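PDB 6HCD: universal stress protein from Archaeoglobus fulgidus, which is of uncertain function but belongs to the universal stress protein A family, whose members are linked to cellular stress responses and often bind nucleotides. Local coordinates for residues A[73-76]-A[77-81]. Residues are numbered along the deposited sequence; the frame is centred on the assembly and turned at random.
Sequences IIEA and KETLS
Thr79 turns its hydroxyl back along helix 70-89 onto the carbonyl of Glu75, one turn earlier. OG1 lies beside its own backbone N and anti to the carbonyl carbon (chi1 -62°), which brings Thr79 OG1 to 2.9 Å from Glu75 O. It donates from above the carbonyl plane, 39° out of it, while Thr79 N reaches the same Glu75 O at 2.8 Å, nearer the plane. Two donors thus grip one oxygen, and a buried hydroxyl is satisfied within its own helix. A valine in its place would probably lose the second bond to that carbonyl and bury a methyl group where the hydroxyl had a partner.

On the exposed side, Ile74 and Glu78 cross obliquely: the Ile74 CG2 methyl meets Glu78 OE2 at 3.5 Å, at the carboxylate end of a chain extended beyond CG. The carboxylate suits this outer surface, where Glu78 makes a long, weak ion pair with Lys34. Backbone bonds continue the spiral, Leu80 N meeting Ala76 O at 3.0 Å.

Ala76, whose short methyl lets the helix lie close to the strands, and Leu80, a larger apolar filler between helix and sheet, both pack on Leu98 of strand 94-100 in this beta-alpha-beta unit; on strand 56-62, Ala76 touches His60 and Leu62, and Leu80 touches Val58.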
loop_
_atom_site.group_PDB
_atom_site.type_symbol
_atom_site.label_atom_id
_atom_site.label_comp_id
_atom_site.label_asym_id
_atom_site.label_seq_id
_atom_site.Cartn_x
_atom_site.Cartn_y
_atom_site.Cartn_z
ATOM N N ILE A 73 24.037 10.943 -9.180
ATOM C CA ILE A 73 23.574 10.036 -10.209
ATOM C C ILE A 73 24.277 8.686 -10.039
ATOM O O ILE A 73 23.658 7.633 -10.214
ATOM C CB ILE A 73 23.779 10.602 -11.629
ATOM C CG1 ILE A 73 23.272 12.037 -11.800
ATOM C CG2 ILE A 73 23.127 9.651 -12.621
ATOM C CD1 ILE A 73 21.977 12.179 -12.570
ATOM N N ILE A 74 25.571 8.736 -9.704
ATOM C CA ILE A 74 26.395 7.546 -9.455
ATOM C C ILE A 74 25.755 6.746 -8.322
ATOM O O ILE A 74 25.543 5.554 -8.463
ATOM C CB ILE A 74 27.863 7.924 -9.132
ATOM C CG1 ILE A 74 28.560 8.608 -10.311
ATOM C CG2 ILE A 74 28.651 6.709 -8.668
ATOM C CD1 ILE A 74 28.438 7.860 -11.613
ATOM N N GLU A 75 25.484 7.408 -7.195
ATOM C CA GLU A 75 24.901 6.766 -6.018
ATOM C C GLU A 75 23.559 6.123 -6.398
ATOM O O GLU A 75 23.264 5.018 -5.998
ATOM C CB GLU A 75 24.720 7.770 -4.877
ATOM C CG GLU A 75 24.446 7.110 -3.537
ATOM C CD GLU A 75 24.439 8.047 -2.340
ATOM O OE1 GLU A 75 23.995 9.201 -2.497
ATOM O OE2 GLU A 75 24.882 7.620 -1.251
ATOM N N ALA A 76 22.733 6.833 -7.169
ATOM C CA ALA A 76 21.422 6.310 -7.536
ATOM C C ALA A 76 21.584 5.037 -8.386
ATOM O O ALA A 76 20.898 4.052 -8.170
ATOM C CB ALA A 76 20.632 7.370 -8.240
ATOM N N LYS A 77 22.529 5.055 -9.326
ATOM C CA LYS A 77 22.812 3.890 -10.188
ATOM C C LYS A 77 23.292 2.703 -9.336
ATOM O O LYS A 77 22.904 1.558 -9.573
ATOM C CB LYS A 77 23.833 4.272 -11.267
ATOM C CG LYS A 77 24.529 3.121 -11.978
ATOM C CD LYS A 77 23.629 2.353 -12.912
ATOM C CE LYS A 77 24.352 1.198 -13.572
ATOM N NZ LYS A 77 24.400 0.009 -12.689
ATOM N N GLU A 78 24.157 2.988 -8.357
ATOM C CA GLU A 78 24.674 1.975 -7.434
ATOM C C GLU A 78 23.517 1.397 -6.614
ATOM O O GLU A 78 23.438 0.194 -6.418
ATOM C CB GLU A 78 25.755 2.566 -6.521
ATOM C CG GLU A 78 27.128 2.669 -7.163
ATOM C CD GLU A 78 28.248 3.047 -6.202
ATOM O OE1 GLU A 78 28.429 2.331 -5.193
ATOM O OE2 GLU A 78 28.942 4.057 -6.467
ATOM N N THR A 79 22.613 2.256 -6.137
ATOM C CA THR A 79 21.448 1.822 -5.371
ATOM C C THR A 79 20.598 0.862 -6.215
ATOM O O THR A 79 20.157 -0.164 -5.721
ATOM C CB THR A 79 20.616 3.021 -4.897
ATOM O OG1 THR A 79 21.454 3.793 -4.044
ATOM C CG2 THR A 79 19.324 2.637 -4.208
ATOM N N LEU A 80 20.372 1.198 -7.487
ATOM C CA LEU A 80 19.517 0.376 -8.360
ATOM C C LEU A 80 20.177 -0.975 -8.654
ATOM O O LEU A 80 19.509 -2.005 -8.716
ATOM C CB LEU A 80 19.248 1.131 -9.665
ATOM C CG LEU A 80 18.335 2.345 -9.531
ATOM C CD1 LEU A 80 18.216 3.056 -10.841
ATOM C CD2 LEU A 80 16.987 1.949 -9.018
ATOM N N SER A 81 21.496 -0.957 -8.873
ATOM C CA SER A 81 22.252 -2.170 -9.128
ATOM C C SER A 81 22.170 -3.104 -7.912
ATOM O O SER A 81 21.950 -4.306 -8.019
ATOM C CB SER A 81 23.678 -1.832 -9.510
ATOM O OG SER A 81 24.441 -3.020 -9.619
#